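Side-chain contacts in oxidized polyvinyl alcohol hydrolase (Pseudomonas sp. VM15C, PDB 3WWC), which hydrolyses beta-diketones such as 4,6-nonanedione, and cleaves oxidized polyvinyl alcohol in the second step of polyvinyl alcohol degradation: residues N87-D92 and N309-N314; H93-I98 and W316-L321; N122-N125 and W129-G132; E131-D136 and H141-E146; A273-S278 and H301-P306. The protein carries 1 engineered substitution. All coordinates share one frame; numbering follows the deposited sequence.

Contact 1: residues N87-D92 and N309-N314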
# COMPACT_ATOMS: atom_id res chain seq x y z
N ASN A 87 1.44 13.77 3.66
CA ASN A 87 0.12 13.20 3.40
C ASN A 87 -1.04 13.80 4.22
O ASN A 87 -2.20 13.64 3.83
CB ASN A 87 0.20 11.67 3.58
CG ASN A 87 0.74 10.99 2.35
OD1 ASN A 87 -0.00 10.74 1.41
ND2 ASN A 87 2.04 10.72 2.32
N SER A 88 -0.74 14.45 5.35
CA SER A 88 -1.81 15.07 6.12
C SER A 88 -2.44 16.22 5.37
O SER A 88 -3.55 16.60 5.69
CB SER A 88 -1.25 15.60 7.45
OG SER A 88 -0.34 16.68 7.28
N ILE A 89 -1.75 16.75 4.38
CA ILE A 89 -2.28 17.86 3.59
C ILE A 89 -3.49 17.45 2.80
O ILE A 89 -4.33 18.32 2.44
CB ILE A 89 -1.13 18.48 2.71
CG1 ILE A 89 -0.01 18.94 3.64
CG2 ILE A 89 -1.63 19.72 1.90
CD1 ILE A 89 -0.51 19.77 4.76
N LEU A 90 -3.66 16.15 2.55
CA LEU A 90 -4.90 15.71 1.86
C LEU A 90 -6.14 16.02 2.70
O LEU A 90 -7.24 16.01 2.15
CB LEU A 90 -4.84 14.24 1.51
CG LEU A 90 -4.00 14.18 0.24
CD1 LEU A 90 -3.28 12.92 0.20
CD2 LEU A 90 -4.88 14.38 -1.00
N ALA A 91 -6.03 16.26 3.99
CA ALA A 91 -7.21 16.64 4.76
C ALA A 91 -7.69 18.04 4.28
O ALA A 91 -8.88 18.28 4.24
CB ALA A 91 -6.92 16.66 6.31
N ASP A 92 -6.78 18.90 3.85
CA ASP A 92 -7.13 20.22 3.32
C ASP A 92 -7.73 20.04 1.94
O ASP A 92 -8.26 20.99 1.37
CB ASP A 92 -5.88 21.08 3.11
CG ASP A 92 -5.19 21.49 4.42
OD1 ASP A 92 -5.87 21.62 5.44
OD2 ASP A 92 -3.96 21.72 4.38
N ASN A 309 6.39 17.55 -8.37
CA ASN A 309 5.02 18.06 -8.13
C ASN A 309 4.30 17.15 -7.17
O ASN A 309 3.18 16.70 -7.42
CB ASN A 309 4.28 18.16 -9.47
CG ASN A 309 4.98 19.09 -10.44
OD1 ASN A 309 5.29 20.22 -10.06
ND2 ASN A 309 5.22 18.66 -11.67
N THR A 310 4.94 16.92 -6.04
CA THR A 310 4.42 16.00 -5.03
C THR A 310 2.99 16.21 -4.63
O THR A 310 2.20 15.27 -4.67
CB THR A 310 5.29 16.04 -3.79
OG1 THR A 310 6.62 15.67 -4.14
CG2 THR A 310 4.75 15.02 -2.72
N GLN A 311 2.62 17.41 -4.22
CA GLN A 311 1.24 17.62 -3.81
C GLN A 311 0.28 17.58 -4.99
O GLN A 311 -0.85 17.11 -4.83
CB GLN A 311 1.09 18.95 -3.02
CG GLN A 311 1.77 18.92 -1.67
CD GLN A 311 1.17 17.81 -0.79
OE1 GLN A 311 -0.04 17.60 -0.75
NE2 GLN A 311 2.04 17.06 -0.15
N GLU A 312 0.69 18.07 -6.14
CA GLU A 312 -0.18 17.93 -7.32
C GLU A 312 -0.43 16.43 -7.57
O GLU A 312 -1.54 16.03 -7.89
CB GLU A 312 0.46 18.49 -8.60
CG GLU A 312 0.56 20.00 -8.63
CD GLU A 312 1.24 20.42 -9.94
OE1 GLU A 312 0.89 19.88 -11.01
OE2 GLU A 312 2.14 21.28 -9.85
N PHE A 313 0.60 15.61 -7.41
CA PHE A 313 0.43 14.17 -7.62
C PHE A 313 -0.52 13.57 -6.59
O PHE A 313 -1.42 12.82 -6.93
CB PHE A 313 1.78 13.42 -7.55
CG PHE A 313 1.59 11.95 -7.65
CD1 PHE A 313 1.38 11.37 -8.89
CD2 PHE A 313 1.54 11.18 -6.48
CE1 PHE A 313 1.11 9.99 -9.00
CE2 PHE A 313 1.26 9.79 -6.59
CZ PHE A 313 1.05 9.23 -7.84
N ASN A 314 -0.35 13.91 -5.31
CA ASN A 314 -1.20 13.37 -4.27
C ASN A 314 -2.65 13.73 -4.54
O ASN A 314 -3.55 12.89 -4.39
CB ASN A 314 -0.83 13.88 -2.87
CG ASN A 314 0.50 13.37 -2.35
OD1 ASN A 314 1.16 12.56 -3.00
ND2 ASN A 314 0.89 13.83 -1.15
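Leu90 sets its two methyl groups against Asn314: CD1 lies 4.0 Å from Asn314 CB, while CD2 approaches Asn314 O at 3.9 Å. The two side chains cross at about a right angle, so the leucine fork meets the flank of the helix at the base of the asparagine. One helical turn earlier, Gln311 OE1 rests against the beta-branch of Ile89, 3.7 Å from Ile89 CB and equally far from CG2. A bend at chi2 (-60°) turns the amide so that its oxygen, OE1, faces that branch. The third pair is polar but not bonded: Asn87 OD1 and Asn314 ND2 remain 4.1 Å apart although their amide planes differ by only 18°. The segments thus meet without a hydrogen bond. They join the turns ahead of strand 96-100 to the start of helix 310-322, within the alpha/beta-hydrolase fold indicated by the strand order of the central sheet and by membership of the S9A family. The amides owe their orientation to partners outside the segments: Asn87 OD1 accepts from Trp65 NE1, its ND2 donates to Asn78 O, and Asn314 OD1 accepts from Trp305 NE1. Gln311 NE2 donates to Gly85 O, which also receives a weak bond from Asn314 ND2. Asn309 occupies the N-cap position but its side chain makes no capping bond; a citric acid molecule, probably from the crystallisation liquor, accepts instead from Gln311 N and Glu312 N. The first helical turn closes through Phe313 N and Asn309 O at 2.8 Å.

Contact 2: residues H93-I98 and W316-L321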
# COMPACT_ATOMS: atom_id res chain seq x y z
N HIS A 93 -7.65 18.81 1.40
CA HIS A 93 -8.19 18.49 0.07
C HIS A 93 -9.52 17.77 0.18
O HIS A 93 -10.04 17.29 -0.83
CB HIS A 93 -7.20 17.65 -0.69
CG HIS A 93 -7.40 17.68 -2.18
ND1 HIS A 93 -7.40 18.87 -2.87
CD2 HIS A 93 -7.70 16.70 -3.08
CE1 HIS A 93 -7.71 18.64 -4.14
NE2 HIS A 93 -7.90 17.33 -4.29
N GLY A 94 -10.03 17.62 1.39
CA GLY A 94 -11.33 16.99 1.62
C GLY A 94 -11.34 15.50 1.90
O GLY A 94 -12.33 14.83 1.66
N TYR A 95 -10.25 14.97 2.44
CA TYR A 95 -10.19 13.57 2.79
C TYR A 95 -9.92 13.45 4.27
O TYR A 95 -9.18 14.26 4.80
CB TYR A 95 -9.01 12.81 2.08
CG TYR A 95 -9.20 12.70 0.59
CD1 TYR A 95 -9.02 13.82 -0.23
CD2 TYR A 95 -9.64 11.53 0.02
CE1 TYR A 95 -9.30 13.76 -1.60
CE2 TYR A 95 -9.91 11.45 -1.35
CZ TYR A 95 -9.74 12.58 -2.14
OH TYR A 95 -10.06 12.45 -3.46
N THR A 96 -10.55 12.48 4.90
CA THR A 96 -10.22 12.22 6.30
C THR A 96 -9.03 11.24 6.24
O THR A 96 -9.10 10.14 5.68
CB THR A 96 -11.40 11.68 7.06
OG1 THR A 96 -12.29 12.78 7.29
CG2 THR A 96 -10.97 11.17 8.42
N VAL A 97 -7.91 11.72 6.75
CA VAL A 97 -6.64 10.98 6.73
C VAL A 97 -6.50 10.21 8.03
O VAL A 97 -6.61 10.78 9.12
CB VAL A 97 -5.48 11.96 6.54
CG1 VAL A 97 -4.14 11.19 6.52
CG2 VAL A 97 -5.64 12.71 5.20
N ILE A 98 -6.30 8.89 7.93
CA ILE A 98 -6.22 8.01 9.11
C ILE A 98 -4.94 7.22 8.86
O ILE A 98 -4.92 6.29 8.04
CB ILE A 98 -7.44 7.10 9.18
CG1 ILE A 98 -8.74 7.93 9.13
CG2 ILE A 98 -7.36 6.30 10.48
CD1 ILE A 98 -9.97 7.01 9.04
N TRP A 316 -4.06 14.60 -7.46
CA TRP A 316 -4.50 13.90 -8.68
C TRP A 316 -4.76 12.42 -8.41
O TRP A 316 -5.80 11.86 -8.83
CB TRP A 316 -3.44 14.04 -9.79
CG TRP A 316 -3.79 13.25 -11.02
CD1 TRP A 316 -4.71 13.59 -11.99
CD2 TRP A 316 -3.34 11.93 -11.34
NE1 TRP A 316 -4.85 12.56 -12.89
CE2 TRP A 316 -4.04 11.53 -12.52
CE3 TRP A 316 -2.43 11.04 -10.76
CZ2 TRP A 316 -3.84 10.28 -13.10
CZ3 TRP A 316 -2.24 9.81 -11.35
CH2 TRP A 316 -2.95 9.44 -12.51
N ALA A 317 -3.84 11.79 -7.69
CA ALA A 317 -4.02 10.34 -7.44
C ALA A 317 -5.23 10.06 -6.57
O ALA A 317 -6.05 9.20 -6.92
CB ALA A 317 -2.72 9.75 -6.78
N LEU A 318 -5.40 10.78 -5.45
CA LEU A 318 -6.54 10.51 -4.60
C LEU A 318 -7.84 10.87 -5.26
O LEU A 318 -8.79 10.11 -5.14
CB LEU A 318 -6.39 11.22 -3.23
CG LEU A 318 -5.85 10.31 -2.08
CD1 LEU A 318 -6.77 9.14 -1.72
CD2 LEU A 318 -4.48 9.81 -2.49
N ASP A 319 -7.88 11.97 -6.00
CA ASP A 319 -9.13 12.32 -6.67
C ASP A 319 -9.44 11.33 -7.78
O ASP A 319 -10.63 11.11 -8.08
CB ASP A 319 -9.06 13.74 -7.23
CG ASP A 319 -9.01 14.79 -6.14
OD1 ASP A 319 -9.18 14.48 -4.96
OD2 ASP A 319 -8.75 15.98 -6.47
N THR A 320 -8.42 10.72 -8.40
CA THR A 320 -8.64 9.70 -9.43
C THR A 320 -9.23 8.47 -8.76
O THR A 320 -10.24 7.88 -9.24
CB THR A 320 -7.33 9.33 -10.09
OG1 THR A 320 -6.86 10.45 -10.87
CG2 THR A 320 -7.52 8.11 -11.01
N LEU A 321 -8.67 8.04 -7.61
CA LEU A 321 -9.26 6.89 -6.92
C LEU A 321 -10.73 7.21 -6.51
O LEU A 321 -11.63 6.38 -6.72
CB LEU A 321 -8.46 6.54 -5.63
CG LEU A 321 -7.00 6.18 -5.85
CD1 LEU A 321 -6.43 5.84 -4.46
CD2 LEU A 321 -6.83 4.97 -6.76
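Asp319 turns its carboxylate edgewise to two rings at once, lying within 20° of the plane of His93 and of the plane of Tyr95. His93 NE2 donates to OD2 of Asp319 at 2.7 Å, on the syn side of that oxygen, with an N-H...O angle of 172° and the acceptor practically in the imidazole plane. Tyr95 OH donates to OD1 of Asp319, also at 2.7 Å, using the anti lone pair that points away from the other oxygen. Histidine and aspartate arrive from opposite directions, CG anti to the backbone N (chi1 -159°) carrying the imidazole to the helix. These bonds tie the entrance of strand 96-100 to helix 310-322, which packs on the central sheet of the alpha/beta-hydrolase fold. Leu318 takes the tyrosine differently, over a face: its CB stands 4.2 Å from the Tyr95 ring centroid in a CH-pi contact, and its CD1 reaches Tyr95 CE2 at 3.9 Å. Strand 62-68 continues the packing, with Trp65 against Leu318 and Pro63 against Tyr95. The negative charge of Asp319 beside NE2 would be expected to raise the proton affinity of His93.

Contact 3: residues N122-N125 and W129-G132. With BUA (butanoic acid), chain D.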
# COMPACT_ATOMS: atom_id res chain seq x y z
N ASN A 122 8.63 -13.90 13.34
CA ASN A 122 7.34 -14.58 13.41
C ASN A 122 6.71 -14.96 12.10
O ASN A 122 5.49 -15.01 11.98
CB ASN A 122 6.35 -13.75 14.25
CG ASN A 122 6.87 -13.55 15.65
OD1 ASN A 122 7.13 -14.54 16.36
ND2 ASN A 122 7.08 -12.28 16.07
N GLY A 123 7.55 -15.24 11.11
CA GLY A 123 7.04 -15.64 9.82
C GLY A 123 6.85 -14.52 8.81
O GLY A 123 6.46 -14.80 7.70
N TRP A 124 7.15 -13.29 9.21
CA TRP A 124 7.03 -12.13 8.32
C TRP A 124 8.32 -11.81 7.63
O TRP A 124 9.42 -11.93 8.22
CB TRP A 124 6.54 -10.90 9.13
CG TRP A 124 5.17 -11.13 9.66
CD1 TRP A 124 4.82 -11.49 10.94
CD2 TRP A 124 3.96 -11.14 8.91
NE1 TRP A 124 3.48 -11.71 11.01
CE2 TRP A 124 2.93 -11.50 9.78
CE3 TRP A 124 3.67 -10.89 7.57
CZ2 TRP A 124 1.61 -11.61 9.36
CZ3 TRP A 124 2.37 -11.00 7.14
CH2 TRP A 124 1.35 -11.36 8.03
N ASN A 125 8.23 -11.36 6.39
CA ASN A 125 9.43 -11.07 5.65
C ASN A 125 10.22 -9.84 6.08
O ASN A 125 11.47 -9.88 6.19
CB ASN A 125 9.12 -10.90 4.15
CG ASN A 125 10.40 -10.75 3.33
OD1 ASN A 125 11.13 -11.72 3.20
ND2 ASN A 125 10.67 -9.56 2.81
N TRP A 129 5.95 -3.54 8.37
CA TRP A 129 4.54 -3.88 8.34
C TRP A 129 4.46 -5.39 8.17
O TRP A 129 5.38 -6.02 7.69
CB TRP A 129 3.81 -3.25 7.13
CG TRP A 129 3.92 -1.72 7.02
CD1 TRP A 129 4.76 -1.00 6.18
CD2 TRP A 129 3.17 -0.75 7.76
NE1 TRP A 129 4.58 0.35 6.38
CE2 TRP A 129 3.61 0.54 7.34
CE3 TRP A 129 2.18 -0.83 8.75
CZ2 TRP A 129 3.08 1.73 7.87
CZ3 TRP A 129 1.65 0.33 9.29
CH2 TRP A 129 2.10 1.61 8.84
N PHE A 130 3.30 -5.97 8.53
CA PHE A 130 3.10 -7.40 8.32
C PHE A 130 2.57 -7.49 6.88
O PHE A 130 1.38 -7.63 6.62
CB PHE A 130 2.07 -7.89 9.37
CG PHE A 130 2.52 -7.66 10.82
CD1 PHE A 130 3.66 -8.31 11.29
CD2 PHE A 130 1.84 -6.79 11.68
CE1 PHE A 130 4.11 -8.06 12.60
CE2 PHE A 130 2.28 -6.56 12.96
CZ PHE A 130 3.43 -7.19 13.44
N GLU A 131 3.52 -7.43 5.95
CA GLU A 131 3.21 -7.29 4.55
C GLU A 131 3.62 -8.41 3.61
O GLU A 131 3.34 -8.31 2.41
CB GLU A 131 3.74 -5.92 4.02
CG GLU A 131 5.15 -5.35 4.48
CD GLU A 131 6.36 -5.88 3.71
OE1 GLU A 131 6.49 -7.11 3.51
OE2 GLU A 131 7.22 -5.04 3.33
N GLY A 132 4.21 -9.48 4.12
CA GLY A 132 4.56 -10.57 3.22
C GLY A 132 5.09 -11.74 4.05
O GLY A 132 5.80 -11.52 5.03
C1 BUA D . 11.96 -5.56 0.54
C2 BUA D . 12.38 -6.90 1.13
C3 BUA D . 13.91 -6.99 1.14
C4 BUA D . 14.33 -8.31 1.79
O1 BUA D . 13.47 -9.20 1.90
O2 BUA D . 15.52 -8.39 2.18
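Phe130 lies across one face of the Trp124 indole, meeting it in two ways. Its CB sits 3.5 Å from the centroid of the six-membered ring, almost on the ring normal, as a CH-pi contact. Its phenyl edge points at the five-membered ring, with centroids 4.6 Å apart and planes at 55°; Phe130 CD1 comes to 3.4 Å from Trp124 CD1. Phe130 is also the centre of an inverse gamma turn, closed weakly by Glu131 N and Trp129 O at 2.9 Å, and this turn presents the ring to the indole. Both segments belong to the long loop between strand 96-100 and helix 148-160, which here folds back on itself beside a butanoic acid pocket. The indole is sandwiched, since Trp142 stacks on the face opposite Phe130. A leucine in place of Trp124 would probably leave Phe130 and Trp142 without the flat surface between them and open a gap there. Glu131 contributes its backbone N, 3.8 Å from Trp124 CE3, while its carboxylate turns to Tyr205 and Ser178. Gly132 O accepts from Asn125 N at 2.8 Å with an N-H...O angle of 162°. Beyond that backbone bond, Asn125 CG stands anti to its own N (chi1 -173°), sending the amide into the pocket: ND2 donates to O1 of the butanoic acid at 3.0 Å, and OD1 accepts from Arg234 NH1.

Contact 4: residues E131-D136 and H141-E146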
# COMPACT_ATOMS: atom_id res chain seq x y z
N GLU A 131 3.52 -7.43 5.95
CA GLU A 131 3.21 -7.29 4.55
C GLU A 131 3.62 -8.41 3.61
O GLU A 131 3.34 -8.31 2.41
CB GLU A 131 3.74 -5.92 4.02
CG GLU A 131 5.15 -5.35 4.48
CD GLU A 131 6.36 -5.88 3.71
OE1 GLU A 131 6.49 -7.11 3.51
OE2 GLU A 131 7.22 -5.04 3.33
N GLY A 132 4.21 -9.48 4.12
CA GLY A 132 4.56 -10.57 3.22
C GLY A 132 5.09 -11.74 4.05
O GLY A 132 5.80 -11.52 5.03
N ARG A 133 4.80 -12.95 3.62
CA ARG A 133 5.31 -14.11 4.36
C ARG A 133 6.78 -14.27 4.10
O ARG A 133 7.27 -13.95 3.02
CB ARG A 133 4.51 -15.36 3.96
CG ARG A 133 4.72 -15.80 2.51
CD ARG A 133 3.85 -17.02 2.24
NE ARG A 133 3.71 -17.39 0.84
CZ ARG A 133 4.42 -18.35 0.25
NH1 ARG A 133 5.33 -19.03 0.97
NH2 ARG A 133 4.19 -18.69 -1.01
N ALA A 134 7.50 -14.74 5.12
CA ALA A 134 8.92 -14.97 5.02
C ALA A 134 9.19 -16.11 4.05
O ALA A 134 8.32 -16.91 3.75
CB ALA A 134 9.46 -15.33 6.41
N ALA A 135 10.43 -16.19 3.56
CA ALA A 135 10.85 -17.21 2.59
C ALA A 135 11.03 -18.58 3.18
O ALA A 135 11.00 -19.57 2.45
CB ALA A 135 12.11 -16.78 1.95
N ASP A 136 11.20 -18.67 4.49
CA ASP A 136 11.38 -19.99 5.12
C ASP A 136 10.04 -20.52 5.60
O ASP A 136 9.03 -19.80 5.64
CB ASP A 136 12.34 -19.83 6.29
CG ASP A 136 11.81 -18.92 7.34
OD1 ASP A 136 11.14 -19.43 8.26
OD2 ASP A 136 12.05 -17.70 7.26
N HIS A 141 2.10 -20.12 7.62
CA HIS A 141 0.79 -19.75 8.14
C HIS A 141 0.21 -18.51 7.49
O HIS A 141 -1.00 -18.37 7.36
CB HIS A 141 0.83 -19.50 9.66
CG HIS A 141 -0.48 -19.03 10.19
ND1 HIS A 141 -1.66 -19.71 9.93
CD2 HIS A 141 -0.84 -17.92 10.87
CE1 HIS A 141 -2.68 -19.04 10.43
NE2 HIS A 141 -2.21 -17.94 11.00
N TRP A 142 1.08 -17.60 7.07
CA TRP A 142 0.60 -16.37 6.47
C TRP A 142 0.18 -16.54 5.04
O TRP A 142 -0.23 -15.58 4.39
CB TRP A 142 1.66 -15.27 6.64
CG TRP A 142 2.04 -15.12 8.11
CD1 TRP A 142 3.29 -15.25 8.65
CD2 TRP A 142 1.16 -14.80 9.23
NE1 TRP A 142 3.27 -15.02 10.01
CE2 TRP A 142 1.98 -14.74 10.39
CE3 TRP A 142 -0.21 -14.52 9.34
CZ2 TRP A 142 1.46 -14.41 11.67
CZ3 TRP A 142 -0.73 -14.19 10.59
CH2 TRP A 142 0.12 -14.14 11.75
N LYS A 143 0.25 -17.77 4.52
CA LYS A 143 -0.26 -18.00 3.17
C LYS A 143 -1.75 -17.73 3.11
O LYS A 143 -2.25 -17.36 2.08
CB LYS A 143 -0.05 -19.45 2.71
CG LYS A 143 1.32 -19.72 2.32
CD LYS A 143 1.46 -21.21 1.95
CE LYS A 143 2.77 -21.45 1.25
NZ LYS A 143 2.76 -22.90 0.85
N ASN A 144 -2.49 -17.89 4.20
CA ASN A 144 -3.89 -17.57 4.03
C ASN A 144 -4.51 -16.89 5.24
O ASN A 144 -5.69 -17.06 5.53
CB ASN A 144 -4.70 -18.82 3.56
CG ASN A 144 -4.51 -19.13 2.01
OD1 ASN A 144 -5.08 -18.46 1.14
ND2 ASN A 144 -3.70 -20.15 1.71
N ASP A 145 -3.69 -16.12 5.93
CA ASP A 145 -4.11 -15.31 7.06
C ASP A 145 -3.54 -13.92 6.73
O ASP A 145 -2.33 -13.77 6.56
CB ASP A 145 -3.51 -15.81 8.38
CG ASP A 145 -4.04 -15.06 9.60
OD1 ASP A 145 -4.14 -13.79 9.62
OD2 ASP A 145 -4.33 -15.75 10.59
N GLU A 146 -4.43 -12.93 6.66
CA GLU A 146 -4.07 -11.55 6.29
C GLU A 146 -3.02 -10.97 7.19
O GLU A 146 -2.23 -10.12 6.77
CB GLU A 146 -5.31 -10.66 6.30
CG GLU A 146 -5.90 -10.46 7.69
CD GLU A 146 -7.20 -9.64 7.67
OE1 GLU A 146 -7.30 -8.70 6.88
OE2 GLU A 146 -8.14 -9.95 8.46
O HOH W 1 5.98 -21.93 0.39
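The end of a 3-10 segment, residues 141-143, is packed against an earlier part of the same long loop between strand 96-100 and helix 148-160, with the CA atoms of Arg133 and Trp142 5.6 Å apart. At that closest point the side chains meet through their first carbons, Arg133 CB to Trp142 CB at 3.9 Å. Arg133 then departs with CG between its backbone N and carbonyl carbon (chi1 66°) and runs extended beside Lys143. The lysine chain lies obliquely over one face of the guanidinium: Lys143 CE is 3.5 Å from Arg133 NH1, and Lys143 CG is 3.7 Å from Arg133 NE. Each cation has a partner outside the segments, Gly211 O for Arg133 NH2 and the carboxylate of Glu140 for Lys143 NZ. A leucine at Arg133 would probably leave Gly211 O without this donor and Lys143 without the flat group beneath its chain. One water accepts from Arg133 NH1 at 3.0 Å and, weakly, from Lys143 NZ at 3.4 Å. Methylenes rather than ammonium thus cover the guanidinium; the like charges stand 4.6 Å apart from NH1 to NZ, and the shared water and Glu140 probably temper their repulsion.

Contact 5: residues A273-S278 and H301-P306. With BUA (butanoic acid), chain C.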
# COMPACT_ATOMS: atom_id res chain seq x y z
N ALA A 273 16.00 -5.32 -3.52
CA ALA A 273 14.69 -5.19 -4.13
C ALA A 273 14.75 -4.34 -5.39
O ALA A 273 15.45 -3.32 -5.41
CB ALA A 273 13.71 -4.59 -3.16
N ASP A 274 14.02 -4.77 -6.40
CA ASP A 274 13.93 -4.06 -7.67
C ASP A 274 12.42 -3.94 -7.88
O ASP A 274 11.72 -4.93 -7.99
CB ASP A 274 14.56 -4.90 -8.78
CG ASP A 274 14.46 -4.24 -10.14
OD1 ASP A 274 13.64 -3.30 -10.31
OD2 ASP A 274 15.23 -4.64 -11.07
N TYR A 275 11.93 -2.70 -7.97
CA TYR A 275 10.46 -2.56 -8.06
C TYR A 275 9.88 -2.58 -9.46
O TYR A 275 8.66 -2.50 -9.66
CB TYR A 275 10.03 -1.32 -7.24
CG TYR A 275 10.46 -1.49 -5.80
CD1 TYR A 275 11.73 -1.07 -5.38
CD2 TYR A 275 9.63 -2.12 -4.88
CE1 TYR A 275 12.16 -1.28 -4.07
CE2 TYR A 275 10.06 -2.35 -3.57
CZ TYR A 275 11.31 -1.92 -3.20
OH TYR A 275 11.75 -2.14 -1.92
N ARG A 276 10.72 -2.79 -10.46
CA ARG A 276 10.18 -2.95 -11.81
C ARG A 276 9.37 -4.28 -11.87
O ARG A 276 8.20 -4.29 -12.27
CB ARG A 276 11.38 -2.95 -12.82
CG ARG A 276 10.91 -3.22 -14.28
CD ARG A 276 12.11 -3.65 -15.17
NE ARG A 276 13.18 -2.68 -15.09
CZ ARG A 276 13.32 -1.64 -15.91
NH1 ARG A 276 12.48 -1.46 -16.91
NH2 ARG A 276 14.25 -0.74 -15.67
N PRO A 277 9.97 -5.43 -11.47
CA PRO A 277 9.13 -6.64 -11.55
C PRO A 277 7.91 -6.65 -10.62
O PRO A 277 6.90 -7.25 -10.97
CB PRO A 277 10.11 -7.78 -11.22
CG PRO A 277 11.19 -7.14 -10.43
CD PRO A 277 11.36 -5.77 -11.12
N SER A 278 8.02 -6.02 -9.46
CA SER A 278 6.90 -6.05 -8.53
C SER A 278 5.77 -5.13 -8.94
O SER A 278 4.61 -5.51 -8.74
CB SER A 278 7.37 -5.76 -7.12
OG SER A 278 7.97 -4.49 -7.05
N HIS A 301 11.49 9.44 -10.28
CA HIS A 301 12.05 9.88 -9.02
C HIS A 301 12.78 8.84 -8.19
O HIS A 301 13.34 9.18 -7.14
CB HIS A 301 10.94 10.45 -8.18
CG HIS A 301 9.92 9.42 -7.78
ND1 HIS A 301 9.06 8.86 -8.70
CD2 HIS A 301 9.70 8.79 -6.62
CE1 HIS A 301 8.34 7.91 -8.11
NE2 HIS A 301 8.72 7.85 -6.85
N GLY A 302 12.69 7.57 -8.59
CA GLY A 302 13.37 6.51 -7.85
C GLY A 302 12.53 5.79 -6.83
O GLY A 302 11.33 5.47 -7.05
N HIS A 303 13.14 5.49 -5.69
CA HIS A 303 12.45 4.78 -4.64
C HIS A 303 12.26 5.67 -3.43
O HIS A 303 13.04 5.61 -2.45
CB HIS A 303 13.26 3.56 -4.20
CG HIS A 303 12.48 2.59 -3.38
ND1 HIS A 303 11.40 1.89 -3.88
CD2 HIS A 303 12.62 2.18 -2.09
CE1 HIS A 303 10.91 1.10 -2.94
NE2 HIS A 303 11.64 1.25 -1.84
N MET A 304 11.26 6.54 -3.51
CA MET A 304 10.90 7.46 -2.44
C MET A 304 9.53 7.99 -2.81
O MET A 304 9.03 7.65 -3.87
CB MET A 304 11.91 8.62 -2.33
CG MET A 304 12.17 9.27 -3.61
SD MET A 304 13.71 10.32 -3.56
CE MET A 304 13.69 10.92 -2.06
N TRP A 305 8.90 8.74 -1.94
CA TRP A 305 7.59 9.26 -2.31
C TRP A 305 7.77 10.10 -3.56
O TRP A 305 8.78 10.80 -3.68
CB TRP A 305 7.06 10.16 -1.19
CG TRP A 305 5.57 10.39 -1.33
CD1 TRP A 305 4.92 11.36 -2.09
CD2 TRP A 305 4.57 9.55 -0.79
NE1 TRP A 305 3.58 11.13 -2.05
CE2 TRP A 305 3.33 10.03 -1.26
CE3 TRP A 305 4.59 8.43 0.05
CZ2 TRP A 305 2.10 9.41 -0.94
CZ3 TRP A 305 3.40 7.82 0.39
CH2 TRP A 305 2.14 8.32 -0.12
N PRO A 306 6.80 10.12 -4.47
CA PRO A 306 6.83 10.91 -5.72
C PRO A 306 7.39 12.29 -5.39
O PRO A 306 6.88 12.99 -4.51
CB PRO A 306 5.36 10.94 -6.12
CG PRO A 306 5.01 9.44 -5.87
CD PRO A 306 5.62 9.23 -4.45
C1 BUA C . 12.16 -4.94 1.12
C2 BUA C . 11.95 -3.50 0.63
C3 BUA C . 11.16 -2.73 1.69
C4 BUA C . 11.02 -1.26 1.29
O1 BUA C . 10.96 -0.43 2.22
O2 BUA C . 10.90 -1.01 0.06
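Tyr275, at the junction of strand 269-274 and helix 275-288, and His303, in the loop after strand 292-298, bring their CA atoms to 8.3 Å with both CB atoms directed at the opposite segment. In alpha/beta-hydrolases the loop at this point supplies the histidine of the catalytic triad. The surroundings of His303 are consistent with that role: ND1 is hydrogen-bonded to Asp258 OD1, and the side chain lies about 3 Å from that of Ala177, the engineered residue at a charge-relay position assigned by similarity. The imidazole, its CG anti to the backbone N (chi1 -165°), comes alongside the phenol as an offset stack, with ring centroids 4.0 Å apart and planes at 16°. The modelled approach of Tyr275 CE1 to His303 CE1 is too short for two carbons and therefore doubtful. Although the side chains run at about a right angle, both rings deliver a polar atom to the same oxygen of a bound butanoic acid, an acid product of the nonanedione reaction. His303 NE2 donates to O2 of the ligand at 3.0 Å with an N-H...O angle of 149°, the oxygen lying at the ring edge in its plane. Tyr275 OH donates to that O2 as well, at a modelled distance so short that its exact value is doubtful. Ser71 OG is a further hydrogen-bond partner of the ligand. Next to Tyr275, Asp274 holds the N-cap position: its OD1 accepts from Arg276 N at 3.0 Å, the donor standing above the carboxylate plane.

How the contacts relate
The contacts form two pairs, with contact 5 at the catalytic site. Contacts 1 and 2 share helix 310-322, their centres 8 Å apart, and a probable hydrogen bond from Tyr95 N to Leu90 O (3.2 Å) joins them. Contacts 3 and 4 lie across the chain's centre, 6 Å apart between centres, sharing Glu131 and Gly132 and probably bonded from Ala134 N to Gly123 O (2.8 Å). Contact 5 touches contact 1, where Phe313 CE2 packs on Pro306 CG at 3.8 Å. Contacts 3 and 5, about 8 Å apart at their nearest atoms, each bind a separate butanoic acid; Trp126 borders both pockets, and the Glu131 side chain is about 8 Å from that of Ala177.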